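Local coordinates for pseudouridine synthase (Pyrococcus abyssi, PDB 2AUS), which probably converts uridine to pseudouridine in RNA, as a Cbf5/TruB-family pseudouridine synthase with a C-terminal PUA domain, at residues D36-E41 / P242-V247; L42-G47 / K238-M243; V48-K53 / D211-T216; R68-E73 / V91-A96. All blocks are in the same frame, centred on the assembly; numbering follows the deposited sequence.

Interaction 1: residues D36-E41 / P242-V247; sequences DKRPIE and PMEKAV
An end-on, two-nitrogen salt bridge between Arg38 and Glu244 ties the loop leading into helix 40-45 to the turn that follows strand 241-242, where the pseudouridine synthase fold runs on toward the PUA domain. The tight part is this tip-to-tip pair. Arg38 sends CG anti to its carbonyl carbon and bends at chi3 (-83°), which carries the guanidinium across to the carboxylate. NH2 of Arg38 lies 2.7 Å from OE1 of Glu244, on that oxygen's syn lone pair. The second bond is longer: NH1 of Arg38 reaches OE2 of Glu244 at 3.2 Å, in the guanidinium plane but from above the carboxylate plane, since the two flat groups are twisted by 44°. OE2 also accepts from the backbone N of Leu296 in strand 296-302, so the bridge is held from the PUA side as well. An alanine in place of Arg38 would probably leave the buried Glu244 carboxylate without its countercharge and loosen the 36-41 loop from this turn. The looser, solvent side lies at Asp36, whose carboxylate leads away from the turn; its CA merely approaches CG of Pro242 at 4.1 Å. Between the two sides, CB of Pro242 lies obliquely to the guanidinium, 3.6 Å from NH2 of Arg38, and the backbone N of Met243 stands at the guanidinium edge, 3.9 Å from that same NH2.

Interaction 2: residues L42-G47 / K238-M243; sequences LHIQYG and KAIQPM
Gly47 and Pro242 form an antiparallel, non-hydrogen-bonded pair with their CA atoms 4.6 Å apart, and just beyond it N of Met243 donates to O of Tyr46 at 2.8 Å, in the carbonyl plane. CA of Gly47 packs 3.6 Å from CG2 of Ile240, and a CB on this residue would run into that methyl. Ile240 also puts CD1 obliquely across Ile44, 3.7 Å from its CG1. His43, on helix 40-45, holds its CG anti to the backbone N (chi1 179°), which swings the imidazole toward the end of helix 234-239. There NE2 of His43 donates to O of Ile240 at 2.7 Å, near the ring plane yet well above the carbonyl plane, with a bent N-H...O angle of 135°. The same NE2 is also bonded to O of Arg237, so one N-H serves two carbonyls. The contact thus joins the short helix 40-45 to the helix-to-strand passage 238-242 within the mixed sheet of the synthase fold, where strand 241-242 pairs with strand 47-53. Next to the pair along both chains, Tyr46 and Met243 run alongside each other, pointing the same way. Met243 is extended beyond CG, and its SD sits at the edge of the Tyr46 ring, 5.2 Å from the centroid, a Met-aromatic contact. Nearest to the ring is CE of Met243, 3.6 Å from CD1 of Tyr46; the Tyr46 ring also meets that of Trp329.

Interaction 3: residues V48-K53 / D211-T216; sequences VINLDK and DETLVT
Asn50 leaves strand 47-53 toward the turn 211-214 with CG anti to its backbone N (chi1 -179°). Its CB lies 3.5 Å from O of Thr213, and CG and OD1 follow along the CD1 methyl of Leu214. At the tip, ND2 donates to OG1 of Thr213 at 2.9 Å, close to the amide plane and fairly straight (158°), and it also bonds O of Lys209. Thr213 is itself fixed: its hydroxyl donates to the syn lone pair of OD2 of Asp211, and its backbone N bonds the same oxygen, closing an Asx turn within a type I turn. A water links the two backbones, donating to O of Thr213 and accepting from N of Asn50. An alanine in place of Asn50 would lose the amide bonds to OG1 of Thr213 and O of Lys209 and would probably weaken the hold of the 209-214 region on the strand. Beyond the turn the chain runs parallel to strand 47-53 as the short strand 214-215 of the mixed sheet in the synthase fold. N of Val215 donates to O of Asn50 at 2.9 Å, nearly along the C=O axis, and N of Asp52 donates to O of Val215 at 2.8 Å. On the face of Leu51 and Val215, toward helix 217-228, CG2 of Val215 meets CG2 of Ile49 at 3.6 Å. Leu214 folds obliquely over Asp52, CD1 lying 3.7 Å from CB of Asp52, whose carboxylate forms a salt bridge with Arg201.

Interaction 4: residues R68-E73 / V91-A96; sequences RILNLE and VALERA
Helix 59-69 ends in a Schellman motif, and the chain that leaves it packs against the end of strand 88-93. Leu70 is the first residue beyond the helix; its side chain crosses that of Leu93 at about a right angle, methyl to methyl, with CD1 of Leu70 4.1 Å from CD1 of Leu93. Asn71, the C-prime residue, has the positive phi (50°) that reverses the chain, so that N of Leu72 turns back to O of Lys67. Leu72 then points at the strand again. Its CG is anti to the carbonyl carbon, and its two methyls part: CD1 goes to the leucine, 3.6 Å from CD2 of Leu93, while CD2 lies against the glutamate, 3.7 Å from OE2 of Glu94. Leu72 is thus wedged between an apolar side chain and the flank of a carboxylate. At Glu73 the backbone takes over. Its N donates to OE1 of Glu94 at 3.1 Å, from above the carboxylate plane, and more weakly to OE2. Glu94, bent at chi2 (-82°), curls its end back to reach this point, and OE1 also accepts from N of Lys74, so the carboxylate is gripped by two successive amides. The Glu73 carboxylate leads away, its OE1 6.2 Å from OE1 of Glu94, a spacing that would ease repulsion between the like charges. Around this joint, strand 88-93 pairs with strands 47-53 and 75-77, Ile49 of strand 47-53 touches both Leu70 and Leu93, helix 40-45 places Ile44 against Leu72, and helix 217-228 brings Tyr224 against Leu70.

Interactions 1 and 2 are neighbours, their centres about 4 Å apart; they share Pro242, Met243 and helix 40-45. Interaction 4 lies about 10 Å from the centre of interaction 2 and interaction 3 about 12 Å from it. Strand 47-53 connects the set: it pairs with strands 241-242, 214-215 and 88-93 in one mixed sheet, and N of Ile49 probably bonds O of Val91. The first segments follow in order from 36 to 73, whereas their partners come at 242-247, 238-243, 211-216 and 91-96, so the later contacts are enclosed by the earlier ones. Early and late parts of the chain thereby build one synthase core, with interaction 1 facing the PUA domain.

Interaction 1: residues D36-E41 / P242-V247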
# COMPACT_ATOMS: atom_id res chain seq x y z
N ASP A 36 19.86 -13.14 -28.02
CA ASP A 36 18.66 -13.85 -27.59
C ASP A 36 18.85 -15.35 -27.34
O ASP A 36 17.88 -16.06 -27.07
CB ASP A 36 17.55 -13.66 -28.62
CG ASP A 36 17.88 -14.32 -29.95
OD1 ASP A 36 18.97 -14.04 -30.50
OD2 ASP A 36 17.05 -15.12 -30.44
N LYS A 37 20.08 -15.83 -27.43
CA LYS A 37 20.35 -17.25 -27.23
C LYS A 37 21.32 -17.46 -26.09
O LYS A 37 22.16 -18.35 -26.14
CB LYS A 37 20.92 -17.88 -28.50
CG LYS A 37 19.92 -18.00 -29.64
CD LYS A 37 18.84 -19.02 -29.30
CE LYS A 37 17.77 -19.08 -30.39
NZ LYS A 37 18.38 -19.33 -31.72
N ARG A 38 21.21 -16.63 -25.06
CA ARG A 38 22.11 -16.75 -23.92
C ARG A 38 21.54 -17.66 -22.84
O ARG A 38 20.35 -17.64 -22.56
CB ARG A 38 22.42 -15.36 -23.35
CG ARG A 38 23.24 -14.51 -24.33
CD ARG A 38 23.95 -13.32 -23.66
NE ARG A 38 23.07 -12.19 -23.52
CZ ARG A 38 23.23 -11.00 -24.11
NH1 ARG A 38 24.27 -10.77 -24.90
NH2 ARG A 38 22.33 -10.05 -23.93
N PRO A 39 22.40 -18.50 -22.23
CA PRO A 39 21.94 -19.40 -21.16
C PRO A 39 21.17 -18.54 -20.16
O PRO A 39 21.59 -17.42 -19.87
CB PRO A 39 23.25 -19.94 -20.58
CG PRO A 39 24.16 -19.95 -21.77
CD PRO A 39 23.85 -18.64 -22.46
N ILE A 40 20.06 -19.06 -19.64
CA ILE A 40 19.20 -18.29 -18.74
C ILE A 40 19.87 -17.41 -17.69
O ILE A 40 19.48 -16.26 -17.51
CB ILE A 40 18.14 -19.20 -18.05
CG1 ILE A 40 17.12 -18.32 -17.32
CG2 ILE A 40 18.81 -20.16 -17.09
CD1 ILE A 40 16.45 -17.29 -18.22
N GLU A 41 20.88 -17.93 -16.99
CA GLU A 41 21.57 -17.13 -15.98
C GLU A 41 22.23 -15.91 -16.63
O GLU A 41 22.10 -14.79 -16.14
CB GLU A 41 22.66 -17.95 -15.28
CG GLU A 41 22.15 -19.00 -14.32
CD GLU A 41 21.38 -18.39 -13.17
OE1 GLU A 41 21.68 -17.24 -12.79
OE2 GLU A 41 20.49 -19.08 -12.62
N PRO A 242 17.09 -9.06 -23.74
CA PRO A 242 18.56 -8.95 -23.73
C PRO A 242 18.85 -7.45 -23.58
O PRO A 242 18.09 -6.61 -24.06
CB PRO A 242 18.96 -9.47 -25.11
CG PRO A 242 17.83 -10.40 -25.47
CD PRO A 242 16.61 -9.63 -25.01
N MET A 243 19.95 -7.11 -22.91
CA MET A 243 20.28 -5.70 -22.72
C MET A 243 20.36 -4.92 -24.03
O MET A 243 20.18 -3.70 -24.05
CB MET A 243 21.61 -5.58 -21.98
CG MET A 243 22.80 -6.07 -22.79
SD MET A 243 24.38 -5.89 -21.93
CE MET A 243 25.38 -7.10 -22.84
N GLU A 244 20.64 -5.62 -25.13
CA GLU A 244 20.75 -5.00 -26.45
C GLU A 244 19.48 -4.24 -26.84
O GLU A 244 19.52 -3.31 -27.65
CB GLU A 244 21.05 -6.06 -27.52
CG GLU A 244 22.46 -6.66 -27.49
CD GLU A 244 22.76 -7.51 -26.26
OE1 GLU A 244 21.82 -7.98 -25.58
OE2 GLU A 244 23.96 -7.72 -25.97
N LYS A 245 18.35 -4.64 -26.27
CA LYS A 245 17.08 -3.97 -26.56
C LYS A 245 17.17 -2.49 -26.19
O LYS A 245 16.58 -1.64 -26.87
CB LYS A 245 15.95 -4.64 -25.76
CG LYS A 245 14.57 -3.98 -25.88
CD LYS A 245 13.96 -4.13 -27.28
CE LYS A 245 12.52 -3.58 -27.32
NZ LYS A 245 11.66 -4.21 -26.26
N ALA A 246 17.92 -2.18 -25.13
CA ALA A 246 18.06 -0.80 -24.67
C ALA A 246 18.83 0.14 -25.59
O ALA A 246 18.71 1.35 -25.46
CB ALA A 246 18.68 -0.77 -23.28
N VAL A 247 19.61 -0.40 -26.52
CA VAL A 247 20.38 0.46 -27.43
C VAL A 247 19.87 0.41 -28.86
O VAL A 247 20.53 0.89 -29.79
CB VAL A 247 21.89 0.10 -27.43
CG1 VAL A 247 22.44 0.17 -26.01
CG2 VAL A 247 22.10 -1.28 -28.02

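Interaction 2: residues L42-G47 / K238-M243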
# COMPACT_ATOMS: atom_id res chain seq x y z
N LEU A 42 22.95 -16.14 -17.72
CA LEU A 42 23.62 -15.05 -18.43
C LEU A 42 22.60 -14.05 -18.96
O LEU A 42 22.82 -12.85 -18.92
CB LEU A 42 24.45 -15.58 -19.60
CG LEU A 42 25.87 -16.02 -19.28
CD1 LEU A 42 26.57 -16.43 -20.58
CD2 LEU A 42 26.63 -14.87 -18.61
N HIS A 43 21.48 -14.58 -19.45
CA HIS A 43 20.40 -13.76 -19.99
C HIS A 43 19.94 -12.76 -18.93
O HIS A 43 19.71 -11.58 -19.22
CB HIS A 43 19.23 -14.67 -20.38
CG HIS A 43 18.05 -13.94 -20.94
ND1 HIS A 43 18.08 -13.29 -22.15
CD2 HIS A 43 16.80 -13.78 -20.45
CE1 HIS A 43 16.90 -12.76 -22.40
NE2 HIS A 43 16.10 -13.04 -21.38
N ILE A 44 19.81 -13.23 -17.70
CA ILE A 44 19.38 -12.38 -16.60
C ILE A 44 20.50 -11.42 -16.21
O ILE A 44 20.25 -10.25 -15.93
CB ILE A 44 18.95 -13.24 -15.39
CG1 ILE A 44 17.66 -13.99 -15.74
CG2 ILE A 44 18.75 -12.36 -14.16
CD1 ILE A 44 17.10 -14.84 -14.62
N GLN A 45 21.73 -11.91 -16.21
CA GLN A 45 22.90 -11.09 -15.87
C GLN A 45 23.03 -9.91 -16.81
O GLN A 45 23.55 -8.86 -16.43
CB GLN A 45 24.18 -11.93 -15.95
CG GLN A 45 24.44 -12.82 -14.76
CD GLN A 45 25.05 -12.06 -13.60
OE1 GLN A 45 26.12 -11.44 -13.73
NE2 GLN A 45 24.39 -12.10 -12.45
N TYR A 46 22.58 -10.09 -18.04
CA TYR A 46 22.66 -9.04 -19.06
C TYR A 46 21.28 -8.73 -19.61
O TYR A 46 21.13 -8.48 -20.81
CB TYR A 46 23.59 -9.49 -20.19
CG TYR A 46 25.01 -9.70 -19.72
CD1 TYR A 46 25.91 -8.64 -19.67
CD2 TYR A 46 25.43 -10.94 -19.23
CE1 TYR A 46 27.18 -8.80 -19.13
CE2 TYR A 46 26.69 -11.11 -18.68
CZ TYR A 46 27.56 -10.03 -18.64
OH TYR A 46 28.79 -10.18 -18.05
N GLY A 47 20.27 -8.74 -18.75
CA GLY A 47 18.93 -8.47 -19.20
C GLY A 47 18.33 -7.15 -18.73
O GLY A 47 18.84 -6.52 -17.81
N LYS A 238 11.21 -14.95 -21.37
CA LYS A 238 10.42 -14.02 -22.17
C LYS A 238 10.11 -12.73 -21.41
O LYS A 238 9.86 -11.69 -22.02
CB LYS A 238 9.11 -14.67 -22.61
CG LYS A 238 9.32 -15.83 -23.57
CD LYS A 238 7.99 -16.45 -23.97
CE LYS A 238 8.21 -17.73 -24.75
NZ LYS A 238 6.93 -18.43 -24.99
N ALA A 239 10.13 -12.79 -20.09
CA ALA A 239 9.84 -11.63 -19.26
C ALA A 239 11.03 -10.66 -19.16
O ALA A 239 10.86 -9.52 -18.73
CB ALA A 239 9.43 -12.08 -17.85
N ILE A 240 12.21 -11.13 -19.55
CA ILE A 240 13.43 -10.32 -19.51
C ILE A 240 14.03 -10.21 -20.92
O ILE A 240 14.18 -11.21 -21.61
CB ILE A 240 14.46 -10.95 -18.56
CG1 ILE A 240 13.87 -11.04 -17.15
CG2 ILE A 240 15.76 -10.14 -18.56
CD1 ILE A 240 14.73 -11.79 -16.15
N GLN A 241 14.35 -8.99 -21.34
CA GLN A 241 14.91 -8.82 -22.68
C GLN A 241 16.42 -8.71 -22.63
O GLN A 241 16.99 -8.33 -21.60
CB GLN A 241 14.34 -7.56 -23.34
CG GLN A 241 12.83 -7.41 -23.23
CD GLN A 241 12.12 -8.71 -23.49
OE1 GLN A 241 12.34 -9.35 -24.50
NE2 GLN A 241 11.27 -9.11 -22.56
N PRO A 242 17.09 -9.06 -23.74
CA PRO A 242 18.56 -8.95 -23.73
C PRO A 242 18.85 -7.45 -23.58
O PRO A 242 18.09 -6.61 -24.06
CB PRO A 242 18.96 -9.47 -25.11
CG PRO A 242 17.83 -10.40 -25.47
CD PRO A 242 16.61 -9.63 -25.01
N MET A 243 19.95 -7.11 -22.91
CA MET A 243 20.28 -5.70 -22.72
C MET A 243 20.36 -4.92 -24.03
O MET A 243 20.18 -3.70 -24.05
CB MET A 243 21.61 -5.58 -21.98
CG MET A 243 22.80 -6.07 -22.79
SD MET A 243 24.38 -5.89 -21.93
CE MET A 243 25.38 -7.10 -22.84

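Interaction 3: residues V48-K53 / D211-T216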
# COMPACT_ATOMS: atom_id res chain seq x y z
N VAL A 48 17.26 -6.74 -19.40
CA VAL A 48 16.53 -5.51 -19.07
C VAL A 48 15.06 -5.89 -19.04
O VAL A 48 14.58 -6.59 -19.93
CB VAL A 48 16.73 -4.41 -20.13
CG1 VAL A 48 18.13 -3.83 -20.03
CG2 VAL A 48 16.51 -4.99 -21.52
N ILE A 49 14.34 -5.42 -18.03
CA ILE A 49 12.92 -5.73 -17.90
C ILE A 49 12.07 -4.56 -18.37
O ILE A 49 12.33 -3.41 -17.99
CB ILE A 49 12.53 -6.03 -16.44
CG1 ILE A 49 13.36 -7.20 -15.91
CG2 ILE A 49 11.04 -6.34 -16.33
CD1 ILE A 49 13.07 -7.54 -14.45
N ASN A 50 11.08 -4.84 -19.20
CA ASN A 50 10.17 -3.79 -19.64
C ASN A 50 9.01 -3.89 -18.65
O ASN A 50 8.00 -4.54 -18.89
CB ASN A 50 9.70 -4.05 -21.07
CG ASN A 50 8.76 -2.98 -21.58
OD1 ASN A 50 8.75 -1.85 -21.09
ND2 ASN A 50 7.97 -3.33 -22.59
N LEU A 51 9.20 -3.24 -17.50
CA LEU A 51 8.22 -3.30 -16.43
C LEU A 51 7.11 -2.25 -16.48
O LEU A 51 7.35 -1.10 -16.83
CB LEU A 51 8.93 -3.19 -15.09
CG LEU A 51 8.05 -3.54 -13.89
CD1 LEU A 51 8.10 -5.06 -13.65
CD2 LEU A 51 8.52 -2.79 -12.67
N ASP A 52 5.90 -2.67 -16.12
CA ASP A 52 4.76 -1.76 -16.06
C ASP A 52 4.73 -1.37 -14.59
O ASP A 52 4.24 -2.12 -13.75
CB ASP A 52 3.44 -2.48 -16.40
CG ASP A 52 2.26 -1.51 -16.53
OD1 ASP A 52 2.33 -0.38 -16.00
OD2 ASP A 52 1.24 -1.89 -17.15
N LYS A 53 5.30 -0.20 -14.29
CA LYS A 53 5.35 0.27 -12.91
C LYS A 53 3.95 0.51 -12.36
O LYS A 53 3.10 1.10 -13.02
CB LYS A 53 6.15 1.57 -12.83
CG LYS A 53 6.12 2.23 -11.46
CD LYS A 53 6.69 3.63 -11.50
CE LYS A 53 6.59 4.31 -10.14
NZ LYS A 53 5.18 4.33 -9.64
N ASP A 211 3.82 -3.70 -25.27
CA ASP A 211 3.70 -4.80 -26.20
C ASP A 211 3.82 -6.09 -25.39
O ASP A 211 3.73 -6.05 -24.16
CB ASP A 211 4.77 -4.71 -27.28
CG ASP A 211 6.18 -4.71 -26.70
OD1 ASP A 211 7.11 -4.37 -27.46
OD2 ASP A 211 6.36 -5.05 -25.51
N GLU A 212 4.04 -7.22 -26.05
CA GLU A 212 4.12 -8.47 -25.32
C GLU A 212 5.22 -8.51 -24.26
O GLU A 212 5.14 -9.31 -23.33
CB GLU A 212 4.28 -9.66 -26.28
CG GLU A 212 5.64 -9.79 -26.96
CD GLU A 212 5.94 -8.65 -27.91
OE1 GLU A 212 5.00 -8.19 -28.61
OE2 GLU A 212 7.11 -8.22 -27.98
N THR A 213 6.22 -7.65 -24.38
CA THR A 213 7.32 -7.66 -23.41
C THR A 213 7.04 -6.89 -22.12
O THR A 213 7.82 -6.98 -21.17
CB THR A 213 8.62 -7.11 -24.01
OG1 THR A 213 8.51 -5.70 -24.21
CG2 THR A 213 8.92 -7.79 -25.34
N LEU A 214 5.93 -6.15 -22.07
CA LEU A 214 5.60 -5.40 -20.87
C LEU A 214 5.12 -6.38 -19.81
O LEU A 214 4.15 -7.09 -20.02
CB LEU A 214 4.50 -4.38 -21.15
CG LEU A 214 4.12 -3.50 -19.95
CD1 LEU A 214 5.28 -2.55 -19.64
CD2 LEU A 214 2.85 -2.71 -20.25
N VAL A 215 5.81 -6.42 -18.67
CA VAL A 215 5.44 -7.33 -17.60
C VAL A 215 5.23 -6.62 -16.27
O VAL A 215 5.72 -5.51 -16.06
CB VAL A 215 6.50 -8.45 -17.42
CG1 VAL A 215 6.56 -9.30 -18.68
CG2 VAL A 215 7.87 -7.83 -17.12
N THR A 216 4.51 -7.27 -15.36
CA THR A 216 4.24 -6.70 -14.04
C THR A 216 5.05 -7.43 -12.98
O THR A 216 5.59 -8.51 -13.23
CB THR A 216 2.75 -6.84 -13.65
OG1 THR A 216 2.42 -8.23 -13.52
CG2 THR A 216 1.84 -6.20 -14.70
O HOH W 1 10.28 -7.33 -20.25

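Interaction 4: residues R68-E73 / V91-A96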
# COMPACT_ATOMS: atom_id res chain seq x y z
N ARG A 68 14.74 -8.11 -5.09
CA ARG A 68 14.33 -9.12 -4.13
C ARG A 68 13.68 -10.30 -4.82
O ARG A 68 14.00 -11.44 -4.54
CB ARG A 68 13.37 -8.53 -3.09
CG ARG A 68 13.95 -7.36 -2.33
CD ARG A 68 13.19 -7.05 -1.05
NE ARG A 68 13.78 -5.90 -0.38
CZ ARG A 68 13.45 -4.63 -0.62
NH1 ARG A 68 12.51 -4.35 -1.53
NH2 ARG A 68 14.06 -3.64 0.02
N ILE A 69 12.76 -10.02 -5.74
CA ILE A 69 12.06 -11.07 -6.47
C ILE A 69 13.00 -11.95 -7.28
O ILE A 69 12.91 -13.17 -7.23
CB ILE A 69 11.02 -10.47 -7.44
CG1 ILE A 69 10.00 -9.64 -6.66
CG2 ILE A 69 10.35 -11.60 -8.23
CD1 ILE A 69 9.07 -8.83 -7.54
N LEU A 70 13.90 -11.32 -8.03
CA LEU A 70 14.82 -12.08 -8.86
C LEU A 70 16.13 -12.42 -8.16
O LEU A 70 17.06 -12.90 -8.79
CB LEU A 70 15.08 -11.33 -10.16
CG LEU A 70 13.84 -10.92 -10.97
CD1 LEU A 70 14.26 -10.18 -12.24
CD2 LEU A 70 13.01 -12.15 -11.32
N ASN A 71 16.20 -12.18 -6.85
CA ASN A 71 17.41 -12.50 -6.09
C ASN A 71 18.65 -11.93 -6.78
O ASN A 71 19.62 -12.64 -7.02
CB ASN A 71 17.54 -14.02 -5.95
CG ASN A 71 16.55 -14.60 -4.94
OD1 ASN A 71 16.85 -14.68 -3.75
ND2 ASN A 71 15.37 -14.98 -5.41
N LEU A 72 18.60 -10.64 -7.08
CA LEU A 72 19.70 -9.96 -7.75
C LEU A 72 20.51 -9.12 -6.78
O LEU A 72 20.05 -8.81 -5.69
CB LEU A 72 19.17 -9.04 -8.85
CG LEU A 72 18.12 -9.59 -9.81
CD1 LEU A 72 17.70 -8.49 -10.77
CD2 LEU A 72 18.66 -10.79 -10.56
N GLU A 73 21.71 -8.75 -7.20
CA GLU A 73 22.59 -7.92 -6.39
C GLU A 73 22.45 -6.48 -6.85
O GLU A 73 22.43 -5.56 -6.04
CB GLU A 73 24.05 -8.38 -6.56
CG GLU A 73 24.35 -9.74 -5.95
CD GLU A 73 24.42 -9.69 -4.43
OE1 GLU A 73 23.64 -8.92 -3.82
OE2 GLU A 73 25.25 -10.42 -3.84
N VAL A 91 13.97 -1.57 -16.49
CA VAL A 91 14.83 -1.86 -15.35
C VAL A 91 15.94 -2.79 -15.83
O VAL A 91 15.68 -3.95 -16.17
CB VAL A 91 14.04 -2.53 -14.20
CG1 VAL A 91 14.96 -2.76 -13.00
CG2 VAL A 91 12.87 -1.65 -13.78
N ALA A 92 17.17 -2.28 -15.87
CA ALA A 92 18.31 -3.07 -16.29
C ALA A 92 18.80 -3.90 -15.10
O ALA A 92 18.79 -3.41 -13.96
CB ALA A 92 19.43 -2.16 -16.81
N LEU A 93 19.21 -5.13 -15.36
CA LEU A 93 19.64 -6.03 -14.29
C LEU A 93 21.13 -6.36 -14.23
O LEU A 93 21.82 -6.45 -15.25
CB LEU A 93 18.88 -7.36 -14.40
CG LEU A 93 17.40 -7.29 -14.76
CD1 LEU A 93 16.88 -8.70 -14.99
CD2 LEU A 93 16.61 -6.60 -13.64
N GLU A 94 21.60 -6.57 -13.00
CA GLU A 94 22.98 -6.96 -12.73
C GLU A 94 24.03 -6.26 -13.60
O GLU A 94 24.21 -5.05 -13.53
CB GLU A 94 23.09 -8.48 -12.89
CG GLU A 94 22.06 -9.26 -12.07
CD GLU A 94 22.47 -9.44 -10.61
OE1 GLU A 94 22.98 -8.48 -9.99
OE2 GLU A 94 22.28 -10.55 -10.06
N ARG A 95 24.72 -7.05 -14.42
CA ARG A 95 25.78 -6.55 -15.29
C ARG A 95 25.33 -5.53 -16.34
O ARG A 95 26.15 -4.77 -16.85
CB ARG A 95 26.46 -7.73 -15.98
CG ARG A 95 27.22 -8.65 -15.04
CD ARG A 95 28.64 -8.17 -14.86
NE ARG A 95 29.29 -8.01 -16.16
CZ ARG A 95 30.54 -7.60 -16.33
NH1 ARG A 95 31.29 -7.29 -15.27
NH2 ARG A 95 31.04 -7.47 -17.55
N ALA A 96 24.04 -5.53 -16.66
CA ALA A 96 23.50 -4.60 -17.65
C ALA A 96 22.95 -3.33 -17.01
O ALA A 96 22.54 -2.40 -17.72
CB ALA A 96 22.40 -5.29 -18.44